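Local coordinates for benzoate transport porin BenP (Acinetobacter baumannii AB307-0294, PDB 5DL8), which probably forms an outer-membrane channel of the OprD porin family, perhaps for benzoate uptake, and binds calcium ions, at residues I35-D40 / N392-D397; A53-Y58 / S81-V86; L135-T140 / D204-F209. All blocks are in the same frame, centred on the assembly; numbering follows the deposited sequence.

Contact 1. Residues I35-D40 / N392-D397. With CA (calcium ion), chain G.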
loop_
_atom_site.group_PDB
_atom_site.type_symbol
_atom_site.label_atom_id
_atom_site.label_comp_id
_atom_site.label_asym_id
_atom_site.label_seq_id
_atom_site.Cartn_x
_atom_site.Cartn_y
_atom_site.Cartn_z
ATOM N N ILE A 35 -11.152 13.962 -3.559
ATOM C CA ILE A 35 -10.380 13.395 -4.630
ATOM C C ILE A 35 -11.076 13.719 -5.928
ATOM O O ILE A 35 -12.295 13.501 -6.059
ATOM C CB ILE A 35 -10.209 11.888 -4.397
ATOM C CG1 ILE A 35 -9.203 11.646 -3.237
ATOM C CG2 ILE A 35 -9.787 11.177 -5.716
ATOM C CD1 ILE A 35 -9.737 10.657 -2.226
ATOM N N ASN A 36 -10.300 14.213 -6.899
ATOM C CA ASN A 36 -10.883 14.600 -8.182
ATOM C C ASN A 36 -9.962 14.204 -9.303
ATOM O O ASN A 36 -8.858 14.747 -9.428
ATOM C CB ASN A 36 -11.218 16.148 -8.269
ATOM C CG ASN A 36 -12.236 16.471 -9.331
ATOM O OD1 ASN A 36 -13.431 16.135 -9.206
ATOM N ND2 ASN A 36 -11.788 17.079 -10.382
ATOM N N ARG A 37 -10.385 13.239 -10.115
ATOM C CA ARG A 37 -9.630 12.911 -11.346
ATOM C C ARG A 37 -10.327 13.484 -12.555
ATOM O O ARG A 37 -11.405 13.073 -12.902
ATOM C CB ARG A 37 -9.419 11.380 -11.493
ATOM C CG ARG A 37 -8.629 10.941 -12.754
ATOM C CD ARG A 37 -8.197 9.461 -12.729
ATOM N NE ARG A 37 -7.252 9.166 -11.707
ATOM C CZ ARG A 37 -6.593 7.991 -11.519
ATOM N NH1 ARG A 37 -6.795 6.937 -12.308
ATOM N NH2 ARG A 37 -5.697 7.884 -10.496
ATOM N N ASP A 38 -9.629 14.339 -13.267
ATOM C CA ASP A 38 -10.184 15.072 -14.397
ATOM C C ASP A 38 -9.458 14.664 -15.673
ATOM O O ASP A 38 -8.291 15.065 -15.900
ATOM C CB ASP A 38 -9.964 16.607 -14.143
ATOM C CG ASP A 38 -10.477 17.506 -15.286
ATOM O OD1 ASP A 38 -10.555 17.048 -16.442
ATOM O OD2 ASP A 38 -10.759 18.707 -15.048
ATOM N N PHE A 39 -10.146 13.921 -16.537
ATOM C CA PHE A 39 -9.646 13.641 -17.905
ATOM C C PHE A 39 -9.551 14.875 -18.818
ATOM O O PHE A 39 -10.429 15.647 -18.895
ATOM C CB PHE A 39 -10.416 12.464 -18.501
ATOM C CG PHE A 39 -10.307 11.225 -17.643
ATOM C CD1 PHE A 39 -9.197 10.348 -17.739
ATOM C CD2 PHE A 39 -11.266 10.888 -16.778
ATOM C CE1 PHE A 39 -9.111 9.201 -16.945
ATOM C CE2 PHE A 39 -11.217 9.726 -16.014
ATOM C CZ PHE A 39 -10.112 8.896 -16.050
ATOM N N ASP A 40 -8.398 15.075 -19.476
ATOM C CA ASP A 40 -8.254 16.101 -20.494
ATOM C C ASP A 40 -9.327 15.969 -21.618
ATOM O O ASP A 40 -9.928 16.949 -22.076
ATOM C CB ASP A 40 -6.866 16.036 -21.112
ATOM C CG ASP A 40 -5.774 16.495 -20.172
ATOM O OD1 ASP A 40 -5.864 16.447 -18.954
ATOM O OD2 ASP A 40 -4.755 16.906 -20.639
ATOM N N ASN A 392 -5.490 7.953 -22.190
ATOM C CA ASN A 392 -6.209 9.057 -21.612
ATOM C C ASN A 392 -5.426 9.886 -20.633
ATOM O O ASN A 392 -5.113 9.384 -19.553
ATOM C CB ASN A 392 -7.349 8.445 -20.874
ATOM C CG ASN A 392 -8.316 7.734 -21.828
ATOM O OD1 ASN A 392 -8.591 8.167 -22.962
ATOM N ND2 ASN A 392 -8.799 6.625 -21.353
ATOM N N ASP A 393 -5.168 11.154 -21.001
ATOM C CA ASP A 393 -4.411 12.067 -20.140
ATOM C C ASP A 393 -5.303 12.509 -18.978
ATOM O O ASP A 393 -6.508 12.562 -19.180
ATOM C CB ASP A 393 -3.952 13.293 -20.871
ATOM C CG ASP A 393 -2.980 13.003 -21.950
ATOM O OD1 ASP A 393 -2.533 11.867 -22.093
ATOM O OD2 ASP A 393 -2.628 13.931 -22.686
ATOM N N PHE A 394 -4.754 12.722 -17.767
ATOM C CA PHE A 394 -5.535 13.320 -16.708
ATOM C C PHE A 394 -4.751 14.158 -15.652
ATOM O O PHE A 394 -3.527 14.054 -15.497
ATOM C CB PHE A 394 -6.368 12.231 -16.042
ATOM C CG PHE A 394 -5.560 11.274 -15.191
ATOM C CD1 PHE A 394 -5.154 11.628 -13.903
ATOM C CD2 PHE A 394 -5.285 10.017 -15.646
ATOM C CE1 PHE A 394 -4.455 10.758 -13.101
ATOM C CE2 PHE A 394 -4.573 9.125 -14.855
ATOM C CZ PHE A 394 -4.146 9.496 -13.578
ATOM N N GLY A 395 -5.498 14.979 -14.945
ATOM C CA GLY A 395 -5.021 15.724 -13.747
ATOM C C GLY A 395 -5.890 15.383 -12.560
ATOM O O GLY A 395 -7.090 15.476 -12.644
ATOM N N GLU A 396 -5.265 15.007 -11.462
ATOM C CA GLU A 396 -5.914 14.595 -10.266
ATOM C C GLU A 396 -5.448 15.411 -9.091
ATOM O O GLU A 396 -4.198 15.449 -8.833
ATOM C CB GLU A 396 -5.681 13.138 -9.953
ATOM C CG GLU A 396 -6.371 12.622 -8.698
ATOM C CD GLU A 396 -6.283 11.075 -8.499
ATOM O OE1 GLU A 396 -5.955 10.366 -9.448
ATOM O OE2 GLU A 396 -6.453 10.547 -7.386
ATOM N N ASP A 397 -6.448 15.969 -8.347
ATOM C CA ASP A 397 -6.245 16.609 -7.071
ATOM C C ASP A 397 -6.760 15.768 -5.909
ATOM O O ASP A 397 -7.840 15.201 -5.947
ATOM C CB ASP A 397 -6.942 17.992 -7.042
ATOM C CG ASP A 397 -6.495 18.881 -8.128
ATOM O OD1 ASP A 397 -5.386 19.377 -8.144
ATOM O OD2 ASP A 397 -7.245 19.119 -9.002
HETATM CA CA CA G . -12.616 16.513 -17.720
HETATM O O HOH W 1 -12.406 18.824 -17.551
HETATM O O HOH W 2 -12.310 17.548 -19.774
HETATM O O HOH W 3 -13.339 14.781 -19.188
HETATM O O HOH W 4 -14.968 17.029 -18.472
#

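Contact 2. Residues A53-Y58 / S81-V86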
loop_
_atom_site.group_PDB
_atom_site.type_symbol
_atom_site.label_atom_id
_atom_site.label_comp_id
_atom_site.label_asym_id
_atom_site.label_seq_id
_atom_site.Cartn_x
_atom_site.Cartn_y
_atom_site.Cartn_z
ATOM N N ALA A 53 -14.968 11.052 7.223
ATOM C CA ALA A 53 -14.875 9.760 7.900
ATOM C C ALA A 53 -14.472 9.942 9.360
ATOM O O ALA A 53 -13.853 10.955 9.722
ATOM C CB ALA A 53 -13.845 8.851 7.206
ATOM N N ALA A 54 -14.897 8.982 10.184
ATOM C CA ALA A 54 -14.482 8.816 11.574
ATOM C C ALA A 54 -14.165 7.301 11.785
ATOM O O ALA A 54 -14.864 6.457 11.256
ATOM C CB ALA A 54 -15.529 9.263 12.562
ATOM N N SER A 55 -13.074 7.042 12.520
ATOM C CA SER A 55 -12.580 5.702 12.735
ATOM C C SER A 55 -11.965 5.509 14.088
ATOM O O SER A 55 -11.425 6.449 14.670
ATOM C CB SER A 55 -11.508 5.346 11.714
ATOM O OG SER A 55 -11.976 5.445 10.392
ATOM N N LEU A 56 -12.027 4.274 14.551
ATOM C CA LEU A 56 -11.418 3.888 15.804
ATOM C C LEU A 56 -10.742 2.486 15.709
ATOM O O LEU A 56 -11.302 1.563 15.085
ATOM C CB LEU A 56 -12.514 3.882 16.877
ATOM C CG LEU A 56 -12.049 3.631 18.321
ATOM C CD1 LEU A 56 -11.072 4.709 18.719
ATOM C CD2 LEU A 56 -13.246 3.545 19.232
ATOM N N PHE A 57 -9.529 2.405 16.228
ATOM C CA PHE A 57 -8.664 1.196 16.173
ATOM C C PHE A 57 -8.158 0.878 17.602
ATOM O O PHE A 57 -7.685 1.748 18.352
ATOM C CB PHE A 57 -7.424 1.359 15.248
ATOM C CG PHE A 57 -7.778 1.790 13.860
ATOM C CD1 PHE A 57 -7.890 3.153 13.554
ATOM C CD2 PHE A 57 -8.086 0.859 12.881
ATOM C CE1 PHE A 57 -8.264 3.570 12.286
ATOM C CE2 PHE A 57 -8.428 1.262 11.596
ATOM C CZ PHE A 57 -8.568 2.609 11.309
ATOM N N TYR A 58 -8.300 -0.375 17.966
ATOM C CA TYR A 58 -7.960 -0.850 19.259
ATOM C C TYR A 58 -7.030 -2.051 19.127
ATOM O O TYR A 58 -7.300 -2.989 18.314
ATOM C CB TYR A 58 -9.209 -1.237 19.996
ATOM C CG TYR A 58 -8.908 -1.959 21.305
ATOM C CD1 TYR A 58 -8.420 -1.261 22.441
ATOM C CD2 TYR A 58 -9.108 -3.360 21.416
ATOM C CE1 TYR A 58 -8.161 -1.953 23.624
ATOM C CE2 TYR A 58 -8.881 -4.016 22.588
ATOM C CZ TYR A 58 -8.415 -3.317 23.665
ATOM O OH TYR A 58 -8.166 -4.030 24.754
ATOM N N SER A 81 -11.538 -2.982 15.064
ATOM C CA SER A 81 -11.557 -1.734 14.293
ATOM C C SER A 81 -12.977 -1.400 13.839
ATOM O O SER A 81 -13.800 -2.305 13.671
ATOM C CB SER A 81 -10.611 -1.852 13.056
ATOM O OG SER A 81 -11.104 -2.751 12.068
ATOM N N VAL A 82 -13.219 -0.104 13.569
ATOM C CA VAL A 82 -14.421 0.359 12.943
ATOM C C VAL A 82 -14.063 1.622 12.188
ATOM O O VAL A 82 -13.230 2.444 12.651
ATOM C CB VAL A 82 -15.538 0.572 14.006
ATOM C CG1 VAL A 82 -15.116 1.649 15.034
ATOM C CG2 VAL A 82 -16.872 0.968 13.344
ATOM N N GLN A 83 -14.558 1.726 10.955
ATOM C CA GLN A 83 -14.304 2.900 10.095
ATOM C C GLN A 83 -15.571 3.219 9.344
ATOM O O GLN A 83 -16.248 2.331 8.829
ATOM C CB GLN A 83 -13.199 2.617 9.070
ATOM C CG GLN A 83 -11.873 1.956 9.525
ATOM C CD GLN A 83 -10.996 1.585 8.330
ATOM O OE1 GLN A 83 -10.469 2.433 7.568
ATOM N NE2 GLN A 83 -10.923 0.268 8.086
ATOM N N TYR A 84 -15.912 4.498 9.299
ATOM C CA TYR A 84 -17.181 4.957 8.754
ATOM C C TYR A 84 -16.975 6.233 8.014
ATOM O O TYR A 84 -16.400 7.166 8.587
ATOM C CB TYR A 84 -18.151 5.208 9.869
ATOM C CG TYR A 84 -19.462 5.704 9.381
ATOM C CD1 TYR A 84 -20.279 4.876 8.555
ATOM C CD2 TYR A 84 -19.942 6.990 9.732
ATOM C CE1 TYR A 84 -21.518 5.304 8.108
ATOM C CE2 TYR A 84 -21.203 7.411 9.293
ATOM C CZ TYR A 84 -21.981 6.552 8.500
ATOM O OH TYR A 84 -23.144 6.993 7.952
ATOM N N ALA A 85 -17.446 6.284 6.753
ATOM C CA ALA A 85 -17.380 7.481 5.931
ATOM C C ALA A 85 -18.781 7.822 5.329
ATOM O O ALA A 85 -19.536 6.941 4.940
ATOM C CB ALA A 85 -16.434 7.295 4.802
ATOM N N VAL A 86 -19.079 9.129 5.259
ATOM C CA VAL A 86 -20.226 9.673 4.542
ATOM C C VAL A 86 -19.823 10.448 3.309
ATOM O O VAL A 86 -18.920 11.308 3.393
ATOM C CB VAL A 86 -20.973 10.648 5.462
ATOM C CG1 VAL A 86 -22.182 11.307 4.773
ATOM C CG2 VAL A 86 -21.535 9.834 6.599
HETATM O O HOH W 5 -10.048 4.957 8.438
#

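Contact 3. Residues L135-T140 / D204-F209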
loop_
_atom_site.group_PDB
_atom_site.type_symbol
_atom_site.label_atom_id
_atom_site.label_comp_id
_atom_site.label_asym_id
_atom_site.label_seq_id
_atom_site.Cartn_x
_atom_site.Cartn_y
_atom_site.Cartn_z
ATOM N N LEU A 135 -1.786 -6.135 7.060
ATOM C CA LEU A 135 -0.553 -6.666 6.458
ATOM C C LEU A 135 0.235 -5.498 5.868
ATOM O O LEU A 135 -0.360 -4.548 5.276
ATOM C CB LEU A 135 -0.939 -7.643 5.343
ATOM C CG LEU A 135 -1.668 -8.847 5.929
ATOM C CD1 LEU A 135 -2.221 -9.744 4.886
ATOM C CD2 LEU A 135 -0.836 -9.622 6.997
ATOM N N ASP A 136 1.541 -5.647 5.949
ATOM C CA ASP A 136 2.472 -4.738 5.377
ATOM C C ASP A 136 3.521 -5.581 4.593
ATOM O O ASP A 136 4.650 -5.693 5.024
ATOM C CB ASP A 136 3.203 -3.898 6.470
ATOM C CG ASP A 136 4.146 -2.845 5.861
ATOM O OD1 ASP A 136 4.136 -2.587 4.617
ATOM O OD2 ASP A 136 4.916 -2.255 6.634
ATOM N N LEU A 137 3.085 -6.155 3.470
ATOM C CA LEU A 137 3.812 -7.113 2.666
ATOM C C LEU A 137 3.623 -6.863 1.206
ATOM O O LEU A 137 2.659 -6.186 0.744
ATOM C CB LEU A 137 3.269 -8.514 2.945
ATOM C CG LEU A 137 3.614 -8.986 4.397
ATOM C CD1 LEU A 137 2.699 -10.111 4.757
ATOM C CD2 LEU A 137 5.067 -9.386 4.658
ATOM N N PRO A 138 4.499 -7.443 0.411
ATOM C CA PRO A 138 4.154 -7.627 -1.028
ATOM C C PRO A 138 2.750 -8.273 -1.264
ATOM O O PRO A 138 2.287 -9.104 -0.461
ATOM C CB PRO A 138 5.216 -8.613 -1.433
ATOM C CG PRO A 138 6.425 -8.111 -0.562
ATOM C CD PRO A 138 5.792 -8.023 0.756
ATOM N N VAL A 139 2.084 -7.932 -2.343
ATOM C CA VAL A 139 0.709 -8.210 -2.498
ATOM C C VAL A 139 -0.330 -7.521 -1.506
ATOM O O VAL A 139 -1.306 -6.940 -1.974
ATOM C CB VAL A 139 0.371 -9.775 -2.426
ATOM C CG1 VAL A 139 -1.066 -9.972 -2.982
ATOM C CG2 VAL A 139 1.375 -10.663 -3.196
ATOM N N THR A 140 -0.139 -7.695 -0.170
ATOM C CA THR A 140 -1.067 -7.280 0.829
ATOM C C THR A 140 -0.429 -6.158 1.614
ATOM O O THR A 140 0.290 -6.410 2.607
ATOM C CB THR A 140 -1.448 -8.486 1.699
ATOM O OG1 THR A 140 -0.314 -8.984 2.350
ATOM C CG2 THR A 140 -2.122 -9.614 0.828
ATOM N N ASP A 204 7.244 -14.818 4.440
ATOM C CA ASP A 204 8.100 -13.663 4.294
ATOM C C ASP A 204 9.224 -13.799 5.272
ATOM O O ASP A 204 8.959 -14.080 6.374
ATOM C CB ASP A 204 7.284 -12.421 4.586
ATOM C CG ASP A 204 8.057 -11.170 4.434
ATOM O OD1 ASP A 204 8.215 -10.732 3.286
ATOM O OD2 ASP A 204 8.459 -10.603 5.485
ATOM N N LEU A 205 10.467 -13.591 4.862
ATOM C CA LEU A 205 11.694 -13.716 5.658
ATOM C C LEU A 205 12.518 -12.435 5.539
ATOM O O LEU A 205 12.653 -11.871 4.361
ATOM C CB LEU A 205 12.527 -14.879 5.114
ATOM C CG LEU A 205 11.903 -16.257 5.165
ATOM C CD1 LEU A 205 12.875 -17.338 4.668
ATOM C CD2 LEU A 205 11.496 -16.647 6.594
ATOM N N ARG A 206 12.917 -11.893 6.700
ATOM C CA ARG A 206 13.661 -10.589 6.802
ATOM C C ARG A 206 14.949 -10.793 7.571
ATOM O O ARG A 206 14.916 -11.275 8.671
ATOM C CB ARG A 206 12.821 -9.470 7.451
ATOM C CG ARG A 206 11.806 -8.792 6.533
ATOM C CD ARG A 206 10.768 -7.849 7.232
ATOM N NE ARG A 206 9.637 -7.663 6.262
ATOM C CZ ARG A 206 8.807 -6.597 6.126
ATOM N NH1 ARG A 206 8.901 -5.566 6.974
ATOM N NH2 ARG A 206 7.886 -6.569 5.128
ATOM N N TYR A 207 16.088 -10.582 6.911
ATOM C CA TYR A 207 17.409 -10.911 7.465
ATOM C C TYR A 207 18.236 -9.648 7.461
ATOM O O TYR A 207 18.247 -8.905 6.459
ATOM C CB TYR A 207 18.113 -12.091 6.715
ATOM C CG TYR A 207 19.321 -12.695 7.461
ATOM C CD1 TYR A 207 20.591 -12.195 7.315
ATOM C CD2 TYR A 207 19.166 -13.767 8.354
ATOM C CE1 TYR A 207 21.654 -12.726 8.049
ATOM C CE2 TYR A 207 20.210 -14.277 9.097
ATOM C CZ TYR A 207 21.463 -13.789 8.916
ATOM O OH TYR A 207 22.542 -14.369 9.627
ATOM N N GLN A 208 18.779 -9.371 8.627
ATOM C CA GLN A 208 19.706 -8.250 8.852
ATOM C C GLN A 208 21.152 -8.796 8.707
ATOM O O GLN A 208 21.666 -9.519 9.524
ATOM C CB GLN A 208 19.486 -7.596 10.247
ATOM C CG GLN A 208 20.262 -6.302 10.491
ATOM C CD GLN A 208 19.661 -5.129 9.708
ATOM O OE1 GLN A 208 18.445 -5.016 9.570
ATOM N NE2 GLN A 208 20.517 -4.241 9.223
ATOM N N PHE A 209 21.769 -8.481 7.598
ATOM C CA PHE A 209 23.010 -9.112 7.227
ATOM C C PHE A 209 24.102 -8.468 8.037
ATOM O O PHE A 209 24.960 -9.177 8.600
ATOM C CB PHE A 209 23.249 -8.959 5.710
ATOM C CG PHE A 209 22.498 -9.984 4.891
ATOM C CD1 PHE A 209 22.987 -11.335 4.788
ATOM C CD2 PHE A 209 21.345 -9.649 4.245
ATOM C CE1 PHE A 209 22.305 -12.273 4.020
ATOM C CE2 PHE A 209 20.652 -10.562 3.466
ATOM C CZ PHE A 209 21.109 -11.871 3.357
#

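Contact 1. Residues I35-D40 / N392-D397
Arg37 lies flat over Phe394: its guanidinium, turned only 15° from the ring plane, stacks on the ring, and Arg37 CZ makes an off-centre cation-pi contact 4.1 Å from the ring centroid of Phe394. Arg37 CD adds a CH-pi contact over the same face. Phe394 has CG in the crowded position between backbone N and carbonyl carbon (chi1 72°), whereas Arg37 sends CG anti to its backbone N and bends at chi3. That bend also presents the guanidinium side-on to Glu396 in a salt bridge: Arg37 NH2 donates to the syn lone pair of Glu396 OE1 at 2.7 Å, and Arg37 NE donates to the same oxygen at 2.9 Å from above the carboxylate plane; OE2 turns to Arg398.

The axes of strand segments 35-39 and 394-397 approach to 4.6 Å, antiparallel, with Arg37-Glu396 and Phe39-Phe394 as non-hydrogen-bonded pairs. In the hydrogen-bonded pair Asp38-Gly395, Gly395 N donates to Asp38 O at 3.0 Å and 170°. On the face of Asn36 and Asp38, Asp38 OD1 binds calcium at 2.5 Å, joined by Phe39 O, four waters and Asp46. Asp393 belongs to a second calcium site with Val388 and Gly391.

This pairing of first and last strands closes the beta-barrel. Two N-H donors on one oxygen, plus the ring, fix the guanidinium's rotation, while calcium would offset the negative charge gathered at this strand end.

Contact 2. Residues A53-Y58 / S81-V86
Three first torsions bring the side chains together on one face of this strand pair. Phe57 (chi1 -54°), Ser55 and Gln83 each set their gamma atom anti to the carbonyl carbon, beside the backbone N. The Phe57 ring thus leans across the strand boundary: its CD2 lies 3.7 Å from CB of Ser81, and its CZ lies 3.8 Å from CG of Gln83, whose amide plane is turned 52° from the ring. Ser55 OG rests 3.4 Å from Gln83 CB.

Beyond CG the Gln83 chain is extended, so its amide stands clear of the backbone and water 5 can link the strands. This water lies 2.8 Å from Ser55 OG and donates to Gln83 OE1 at 2.7 Å, in the plane of the Phe57 ring at its edge. Gln83 OE1 also accepts from Leu149 N, and Ser81 OG is hydrogen-bonded to Glu132.

On the other face Leu56 CB meets Val82 CG1 at 3.9 Å, near Trp26 and Leu113. The backbones are antiparallel, with Ala54-Tyr84 and Leu56-Val82 as hydrogen-bonded pairs; Leu56 N reaches Val82 O at 2.9 Å and 167°.

The two faces differ in a way consistent with a porin wall between lipid and lumen: that of Leu56 and Val82 is mainly apolar, with Tyr84 bonded to Asp111, whereas the other is mixed, with polar Ser55, Ser81 and Gln83 beside Phe57.

Contact 3. Residues L135-T140 / D204-F209
Leu137 CD2 makes the closest approach to Asp204, lying over its carboxylate. It stands 3.5 Å from Asp204 CG and 3.7 Å from both OD1 and OD2 of the same residue, so the methyl meets the whole group rather than one oxygen. The two side chains cross obliquely. The polar part of the contact is slight: Arg206 NH2 gives a weak hydrogen bond to Asp136 O at 3.4 Å, bent to 129° at the hydrogen, and the same nitrogen passes 4.0 Å from Leu137 CD2. Only 147 Å² is buried, summed over both sides.

The next shell explains these positions. Asp204 carries CG anti to its backbone N (chi1 -179°), which projects the carboxylate at the loop. Arg206, two residues on and on the same side of the strand, is extended from CG to NE and runs past that carboxylate. Arg206 NE reaches Asp204 OD2 at 3.3 Å, a salt bridge using the syn lone pair of that oxygen, although OD2 sits 29° out of the guanidinium plane. Stronger partners hold the far end: Arg206 NH2 makes a salt bridge with Glu216 and a hydrogen bond with Tyr304, whose hydroxyl is also bonded to Asp136 O. The arginine would thus offset the like charges of Asp204 and Glu216. Within the loop, Leu137 N bonds Thr140 O at 2.9 Å, and Thr140 N gives a weak bond back to Pro138 O, closing the chain on itself around Val139.

The contact centre lies about 13 Å from that of the chain, consistent with the inward-folded loops of porins. Segment 135-140, in the loop between strands 132-133 and 151-153, is laid against strand 200-210, flanked by strands 165-176 and 213-222. Leu137 also touches Tyr202 and Glu168, and Pro138 touches Tyr218, so the loop leans on all three barrel strands.

All three contacts belong to the antiparallel barrel, but they join it differently. Contact 1 pairs strand 25-39 with strand 394-406, bringing the chain's ends together, and everything in contacts 2 and 3 falls within the span it encloses. Contact 2 joins the next strands, 47-65 and 72-87, and is complete before contact 3 begins. Contact 3 sets the loop after strand 132-133 against strand 200-210. Contacts 1 and 3 lie on opposite sides of the chain's centre, their own centres 33 Å apart; those of contacts 1 and 2 are 28 Å apart, and of contacts 2 and 3, 27 Å. None touches another. Two thus build wall, one closing it, while the third attaches a loop to it.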